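Local coordinates for protein endoglycosidase (Bacteroides thetaiotaomicron, PDB 6Q64) that probably hydrolyses glycosidic bonds in complex N-glycans as an endoglycosidase of glycoside hydrolase family 18, at residues Glu243-Lys246 with His250-Tyr253; Asp275-Thr280 with Leu319-Gly324. The protein carries 1 engineered substitution. All coordinates share one frame; numbering follows the deposited sequence.

Contact 1 of 2, residues Glu243-Lys246 with His250-Tyr253; sequences ETSK and HYIY
The hydroxyl end of Tyr251 meets Ser245, and this is where the two segments come close. Tyr251 OH lies 3.2 Å from Ser245 OG and 3.4 Å from Ser245 CB. Ser245 O sits at the edge of the ring, in its plane, 3.2 Å from Tyr251 OH. Tyr251 lies on strand 251-254, and its CG stands anti to its carbonyl carbon, beside the backbone N (chi1 -39°). From there the ring reaches Ser245 on the short helix 242-245. This tight part is buried. The loose side is the exposed pair Glu243 and Lys246, clear of Tyr251; Lys246 NZ forms a 2.8 Å salt bridge with Glu243 OE2. The lysine comes in on the syn side of the carboxylate, 24° out of its plane.

Outside the segments, Lys279 NZ bonds both Tyr251 OH and Ser245 O. Asp274 O also bonds Tyr251 OH, while Thr242 O and Asp274 N hold Ser245 OG. A phenylalanine in place of Tyr251 would keep the ring but would probably leave Lys279 NZ and Asp274 O without their hydroxyl partner. The chemistry implies a polar helix-to-strand junction of a beta-alpha-beta unit, in which the amine of Lys279 joins the two sides.

Contact 2 of 2, residues Asp275-Thr280 with Leu319-Gly324; sequences DWERKT and LDLPSG
Leu321 and Ser323 meet Trp276 and Glu277 at the amino-terminal end of the TIM barrel. The short helix 276-279, just ahead of strand 280-285, here packs against the loop between helix 311-317 and strand 329-333.

The apolar part centres on Leu321, whose two methyls have separate partners. CD2 approaches the six-membered ring of Trp276 and is 3.4 Å from both CZ3 and CH2. CD1 rests on the aliphatic part of Glu277, 3.7 Å from both CB and CG. Glu277 CG in turn lies over the centre of one face of the Trp276 ring, 3.7 Å above its plane. Leucine, glutamate methylenes and indole thus form one continuous patch. Ile268 of helix 261-268 also touches Leu321.

The backbone part is a type I beta turn from Leu321 to Gly324, closed by a 2.7 Å bond from Gly324 N to Leu321 O. Gly324 has a positive phi (102°), at which a side chain would press on the carbonyl O of Ser323. The turn brings Ser323 to the helix side. Beside it, Asp320 forms salt bridges with Arg302 and Arg326.

The polar part is a single hydrogen bond at the more exposed end of the contact. The Glu277 chain bends at chi2 (109°), which keeps the carboxylate beside the indole while OE2 reaches the turn. Ser323 OG lies between its own backbone N and carbonyl carbon (chi1 80°) and donates to the carboxylate. Ser323 OG is also hydrogen-bonded to Lys325 N. The bond to the glutamate is very short as modelled, so its exact length is doubtful: Ser323 OG is 2.5 Å from Glu277 OE2.

Overall arrangement
Contact 1 comes first along the chain and closes before contact 2 opens. Their centres are about 13 Å apart, on the same side of the chain's centre. Strand 251-254 of contact 1 is a direct parallel neighbour of strand 280-285, which segment 275-280 of contact 2 enters. The two contacts touch where these strands begin: Tyr251 N is 2.9 Å from Lys279 O, a probable hydrogen bond. Both contacts therefore lie toward the amino ends of the barrel strands. In TIM barrels the active site is formed at the carboxyl ends, so the contacts are probably away from it: contact 1 ties a strand to the helix before it, and contact 2 ties a short helix to a loop.

Contact 1 of 2, residues Glu243-Lys246 with His250-Tyr253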
ATOM      1  N   GLU A 243     -17.392   2.927 -11.188  1.00 77.76           N
ATOM      2  CA  GLU A 243     -18.227   2.402 -10.081  1.00 78.20           C
ATOM      3  C   GLU A 243     -17.376   1.487  -9.218  1.00 75.81           C
ATOM      4  O   GLU A 243     -17.502   1.565  -7.989  1.00 76.93           O
ATOM      5  CB  GLU A 243     -19.448   1.631 -10.587  1.00 81.93           C
ATOM      6  CG  GLU A 243     -20.616   2.525 -10.930  1.00 87.89           C
ATOM      7  CD  GLU A 243     -20.894   3.580  -9.877  1.00 91.00           C
ATOM      8  OE1 GLU A 243     -21.173   3.160  -8.710  1.00 87.27           O
ATOM      9  OE2 GLU A 243     -20.788   4.808 -10.219  1.00 84.11           O
ATOM     10  N   THR A 244     -16.604   0.615  -9.856  1.00 74.81           N
ATOM     11  CA  THR A 244     -15.783  -0.415  -9.172  1.00 78.33           C
ATOM     12  C   THR A 244     -14.689   0.323  -8.371  1.00 75.97           C
ATOM     13  O   THR A 244     -14.411  -0.050  -7.221  1.00 78.84           O
ATOM     14  CB  THR A 244     -15.284  -1.462 -10.182  1.00 80.79           C
ATOM     15  OG1 THR A 244     -16.337  -1.967 -11.009  1.00 88.26           O
ATOM     16  CG2 THR A 244     -14.661  -2.650  -9.500  1.00 81.78           C
ATOM     17  N   SER A 245     -14.153   1.407  -8.915  1.00 71.79           N
ATOM     18  CA  SER A 245     -13.172   2.267  -8.223  1.00 71.96           C
ATOM     19  C   SER A 245     -13.703   2.698  -6.839  1.00 70.81           C
ATOM     20  O   SER A 245     -12.896   2.920  -5.933  1.00 71.14           O
ATOM     21  CB  SER A 245     -12.766   3.441  -9.092  1.00 69.80           C
ATOM     22  OG  SER A 245     -13.550   4.589  -8.807  1.00 73.58           O
ATOM     23  N   LYS A 246     -15.007   2.846  -6.648  1.00 70.54           N
ATOM     24  CA  LYS A 246     -15.535   3.271  -5.326  1.00 72.74           C
ATOM     25  C   LYS A 246     -15.294   2.167  -4.293  1.00 72.70           C
ATOM     26  O   LYS A 246     -15.365   2.454  -3.111  1.00 77.95           O
ATOM     27  CB  LYS A 246     -17.016   3.638  -5.413  1.00 77.37           C
ATOM     28  CG  LYS A 246     -17.279   4.879  -6.253  1.00 84.41           C
ATOM     29  CD  LYS A 246     -18.744   5.242  -6.407  1.00 89.64           C
ATOM     30  CE  LYS A 246     -18.944   6.568  -7.113  1.00 90.60           C
ATOM     31  NZ  LYS A 246     -20.065   6.487  -8.066  1.00 92.90           N
ATOM     32  N   HIS A 250      -7.455   2.997  -2.435  1.00 57.45           N
ATOM     33  CA  HIS A 250      -6.321   3.752  -3.050  1.00 57.85           C
ATOM     34  C   HIS A 250      -5.889   3.117  -4.364  1.00 60.28           C
ATOM     35  O   HIS A 250      -5.937   1.878  -4.492  1.00 61.62           O
ATOM     36  CB  HIS A 250      -5.052   3.797  -2.182  1.00 60.90           C
ATOM     37  CG  HIS A 250      -5.167   4.691  -1.005  1.00 60.38           C
ATOM     38  ND1 HIS A 250      -5.541   4.216   0.220  1.00 64.11           N
ATOM     39  CD2 HIS A 250      -5.028   6.025  -0.872  1.00 60.27           C
ATOM     40  CE1 HIS A 250      -5.623   5.223   1.081  1.00 65.22           C
ATOM     41  NE2 HIS A 250      -5.325   6.344   0.431  1.00 62.64           N
ATOM     42  N   TYR A 251      -5.442   3.974  -5.273  1.00 60.54           N
ATOM     43  CA  TYR A 251      -4.889   3.615  -6.594  1.00 63.23           C
ATOM     44  C   TYR A 251      -3.383   3.812  -6.472  1.00 63.58           C
ATOM     45  O   TYR A 251      -2.956   4.966  -6.276  1.00 65.45           O
ATOM     46  CB  TYR A 251      -5.542   4.484  -7.676  1.00 63.39           C
ATOM     47  CG  TYR A 251      -7.023   4.746  -7.491  1.00 63.57           C
ATOM     48  CD1 TYR A 251      -7.900   3.723  -7.199  1.00 69.32           C
ATOM     49  CD2 TYR A 251      -7.555   6.010  -7.593  1.00 63.10           C
ATOM     50  CE1 TYR A 251      -9.247   3.957  -6.984  1.00 70.66           C
ATOM     51  CE2 TYR A 251      -8.900   6.259  -7.382  1.00 65.47           C
ATOM     52  CZ  TYR A 251      -9.759   5.228  -7.093  1.00 65.33           C
ATOM     53  OH  TYR A 251     -11.094   5.438  -6.904  1.00 65.04           O
ATOM     54  N   ILE A 252      -2.603   2.738  -6.515  1.00 63.78           N
ATOM     55  CA  ILE A 252      -1.153   2.826  -6.170  1.00 65.93           C
ATOM     56  C   ILE A 252      -0.358   2.549  -7.426  1.00 63.16           C
ATOM     57  O   ILE A 252      -0.515   1.442  -8.009  1.00 68.00           O
ATOM     58  CB  ILE A 252      -0.751   1.858  -5.037  1.00 67.84           C
ATOM     59  CG1 ILE A 252      -1.714   1.950  -3.850  1.00 71.60           C
ATOM     60  CG2 ILE A 252       0.684   2.104  -4.628  1.00 62.78           C
ATOM     61  CD1 ILE A 252      -1.278   1.142  -2.656  1.00 74.28           C
ATOM     62  N   TYR A 253       0.453   3.510  -7.820  1.00 60.23           N
ATOM     63  CA  TYR A 253       1.229   3.403  -9.069  1.00 66.40           C
ATOM     64  C   TYR A 253       2.711   3.285  -8.720  1.00 68.52           C
ATOM     65  O   TYR A 253       3.204   3.939  -7.807  1.00 67.45           O
ATOM     66  CB  TYR A 253       0.947   4.575 -10.014  1.00 68.66           C
ATOM     67  CG  TYR A 253      -0.496   4.786 -10.422  1.00 68.38           C
ATOM     68  CD1 TYR A 253      -1.387   5.409  -9.581  1.00 69.88           C
ATOM     69  CD2 TYR A 253      -0.959   4.430 -11.669  1.00 67.60           C
ATOM     70  CE1 TYR A 253      -2.695   5.645  -9.962  1.00 75.65           C
ATOM     71  CE2 TYR A 253      -2.269   4.635 -12.055  1.00 69.41           C
ATOM     72  CZ  TYR A 253      -3.143   5.260 -11.206  1.00 72.29           C
ATOM     73  OH  TYR A 253      -4.428   5.545 -11.567  1.00 77.07           O
TER

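Contact 2 of 2, residues Asp275-Thr280 with Leu319-Gly324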
ATOM      1  N   ASP A 275     -12.521  10.139  -7.519  1.00 68.35           N
ATOM      2  CA  ASP A 275     -11.694  10.906  -6.564  1.00 68.25           C
ATOM      3  C   ASP A 275     -10.215  10.566  -6.734  1.00 67.52           C
ATOM      4  O   ASP A 275      -9.519  10.384  -5.740  1.00 72.28           O
ATOM      5  CB  ASP A 275     -12.155  10.575  -5.155  1.00 73.07           C
ATOM      6  CG  ASP A 275     -11.591  11.514  -4.112  1.00 79.26           C
ATOM      7  OD1 ASP A 275     -11.113  12.651  -4.487  1.00 87.22           O
ATOM      8  OD2 ASP A 275     -11.628  11.099  -2.947  1.00 79.38           O
ATOM      9  N   TRP A 276      -9.732  10.528  -7.958  1.00 62.05           N
ATOM     10  CA  TRP A 276      -8.411   9.944  -8.240  1.00 61.85           C
ATOM     11  C   TRP A 276      -7.239  10.697  -7.591  1.00 61.44           C
ATOM     12  O   TRP A 276      -6.302  10.035  -7.171  1.00 64.29           O
ATOM     13  CB  TRP A 276      -8.272   9.810  -9.736  1.00 62.34           C
ATOM     14  CG  TRP A 276      -8.197  11.097 -10.466  1.00 65.29           C
ATOM     15  CD1 TRP A 276      -9.225  11.794 -11.017  1.00 69.10           C
ATOM     16  CD2 TRP A 276      -7.003  11.797 -10.803  1.00 67.76           C
ATOM     17  NE1 TRP A 276      -8.751  12.896 -11.662  1.00 69.58           N
ATOM     18  CE2 TRP A 276      -7.398  12.934 -11.544  1.00 68.34           C
ATOM     19  CE3 TRP A 276      -5.654  11.600 -10.505  1.00 65.71           C
ATOM     20  CZ2 TRP A 276      -6.481  13.857 -12.031  1.00 70.50           C
ATOM     21  CZ3 TRP A 276      -4.737  12.499 -10.999  1.00 66.13           C
ATOM     22  CH2 TRP A 276      -5.149  13.615 -11.743  1.00 73.36           C
ATOM     23  N   GLU A 277      -7.262  12.015  -7.519  1.00 66.21           N
ATOM     24  CA  GLU A 277      -6.177  12.822  -6.904  1.00 63.30           C
ATOM     25  C   GLU A 277      -5.962  12.414  -5.458  1.00 65.42           C
ATOM     26  O   GLU A 277      -4.819  12.084  -5.126  1.00 69.14           O
ATOM     27  CB  GLU A 277      -6.483  14.308  -6.871  1.00 64.88           C
ATOM     28  CG  GLU A 277      -6.557  14.910  -8.261  1.00 70.82           C
ATOM     29  CD  GLU A 277      -7.953  15.303  -8.712  1.00 67.23           C
ATOM     30  OE1 GLU A 277      -8.865  14.477  -8.532  1.00 65.82           O
ATOM     31  OE2 GLU A 277      -8.098  16.431  -9.239  1.00 67.40           O
ATOM     32  N   ARG A 278      -7.001  12.426  -4.632  1.00 66.78           N
ATOM     33  CA  ARG A 278      -6.838  12.199  -3.168  1.00 64.20           C
ATOM     34  C   ARG A 278      -6.671  10.705  -2.849  1.00 62.87           C
ATOM     35  O   ARG A 278      -6.163  10.385  -1.766  1.00 63.43           O
ATOM     36  CB  ARG A 278      -7.961  12.896  -2.404  1.00 66.22           C
ATOM     37  CG  ARG A 278      -7.817  14.419  -2.423  1.00 76.00           C
ATOM     38  CD  ARG A 278      -6.525  14.963  -1.810  1.00 78.53           C
ATOM     39  NE  ARG A 278      -6.417  14.369  -0.479  1.00 80.23           N
ATOM     40  CZ  ARG A 278      -5.310  13.936   0.107  1.00 78.54           C
ATOM     41  NH1 ARG A 278      -5.391  13.394   1.309  1.00 88.79           N
ATOM     42  NH2 ARG A 278      -4.131  14.029  -0.478  1.00 82.61           N
ATOM     43  N   LYS A 279      -7.000   9.798  -3.757  1.00 60.77           N
ATOM     44  CA  LYS A 279      -6.833   8.356  -3.475  1.00 60.99           C
ATOM     45  C   LYS A 279      -5.612   7.786  -4.212  1.00 65.02           C
ATOM     46  O   LYS A 279      -5.343   6.568  -4.096  1.00 67.29           O
ATOM     47  CB  LYS A 279      -8.087   7.599  -3.882  1.00 61.71           C
ATOM     48  CG  LYS A 279      -9.356   8.033  -3.180  1.00 62.92           C
ATOM     49  CD  LYS A 279     -10.605   7.420  -3.808  1.00 62.92           C
ATOM     50  CE  LYS A 279     -10.605   5.916  -3.878  1.00 63.27           C
ATOM     51  NZ  LYS A 279     -11.940   5.424  -4.290  1.00 69.33           N
ATOM     52  N   THR A 280      -4.905   8.597  -4.983  1.00 63.20           N
ATOM     53  CA  THR A 280      -3.757   8.076  -5.751  1.00 64.43           C
ATOM     54  C   THR A 280      -2.495   8.159  -4.878  1.00 65.61           C
ATOM     55  O   THR A 280      -2.247   9.192  -4.207  1.00 63.88           O
ATOM     56  CB  THR A 280      -3.630   8.780  -7.100  1.00 62.00           C
ATOM     57  OG1 THR A 280      -4.773   8.468  -7.900  1.00 65.44           O
ATOM     58  CG2 THR A 280      -2.388   8.319  -7.816  1.00 63.56           C
ATOM     59  N   LEU A 319       3.166  17.046  -4.974  1.00 56.88           N
ATOM     60  CA  LEU A 319       2.595  17.065  -6.348  1.00 59.67           C
ATOM     61  C   LEU A 319       1.204  17.678  -6.302  1.00 62.44           C
ATOM     62  O   LEU A 319       0.300  17.004  -5.768  1.00 64.27           O
ATOM     63  CB  LEU A 319       2.495  15.642  -6.871  1.00 59.68           C
ATOM     64  CG  LEU A 319       2.101  15.524  -8.330  1.00 62.88           C
ATOM     65  CD1 LEU A 319       3.187  16.051  -9.223  1.00 65.98           C
ATOM     66  CD2 LEU A 319       1.832  14.084  -8.701  1.00 65.77           C
ATOM     67  N   ASP A 320       1.089  18.930  -6.756  1.00 63.21           N
ATOM     68  CA  ASP A 320      -0.182  19.663  -6.979  1.00 60.07           C
ATOM     69  C   ASP A 320      -0.671  19.223  -8.342  1.00 55.90           C
ATOM     70  O   ASP A 320       0.044  19.454  -9.285  1.00 58.78           O
ATOM     71  CB  ASP A 320       0.062  21.168  -6.873  1.00 59.48           C
ATOM     72  CG  ASP A 320       0.327  21.581  -5.430  1.00 62.06           C
ATOM     73  OD1 ASP A 320      -0.106  20.793  -4.520  1.00 56.77           O
ATOM     74  OD2 ASP A 320       0.876  22.718  -5.217  1.00 62.47           O
ATOM     75  N   LEU A 321      -1.783  18.511  -8.419  1.00 61.05           N
ATOM     76  CA  LEU A 321      -2.401  18.081  -9.717  1.00 62.11           C
ATOM     77  C   LEU A 321      -3.103  19.221 -10.437  1.00 57.67           C
ATOM     78  O   LEU A 321      -3.263  20.303  -9.899  1.00 60.81           O
ATOM     79  CB  LEU A 321      -3.329  16.929  -9.379  1.00 62.68           C
ATOM     80  CG  LEU A 321      -2.488  15.735  -8.973  1.00 69.47           C
ATOM     81  CD1 LEU A 321      -2.950  15.098  -7.685  1.00 71.43           C
ATOM     82  CD2 LEU A 321      -2.424  14.753 -10.109  1.00 71.79           C
ATOM     83  N   PRO A 322      -3.490  19.074 -11.722  1.00 67.40           N
ATOM     84  CA  PRO A 322      -3.946  20.233 -12.511  1.00 63.32           C
ATOM     85  C   PRO A 322      -5.213  20.847 -11.886  1.00 62.25           C
ATOM     86  O   PRO A 322      -5.350  22.032 -11.901  1.00 64.79           O
ATOM     87  CB  PRO A 322      -4.165  19.661 -13.894  1.00 62.48           C
ATOM     88  CG  PRO A 322      -3.349  18.369 -13.884  1.00 66.44           C
ATOM     89  CD  PRO A 322      -3.540  17.824 -12.492  1.00 67.10           C
ATOM     90  N   SER A 323      -6.030  20.006 -11.252  1.00 63.11           N
ATOM     91  CA  SER A 323      -7.205  20.453 -10.461  1.00 60.92           C
ATOM     92  C   SER A 323      -6.793  21.367  -9.316  1.00 60.84           C
ATOM     93  O   SER A 323      -7.645  22.044  -8.840  1.00 63.31           O
ATOM     94  CB  SER A 323      -7.966  19.297  -9.930  1.00 61.71           C
ATOM     95  OG  SER A 323      -7.345  18.770  -8.784  1.00 68.31           O
ATOM     96  N   GLY A 324      -5.549  21.305  -8.849  1.00 67.80           N
ATOM     97  CA  GLY A 324      -5.051  22.058  -7.683  1.00 69.63           C
ATOM     98  C   GLY A 324      -4.958  21.175  -6.441  1.00 68.93           C
ATOM     99  O   GLY A 324      -4.446  21.608  -5.418  1.00 68.73           O
TER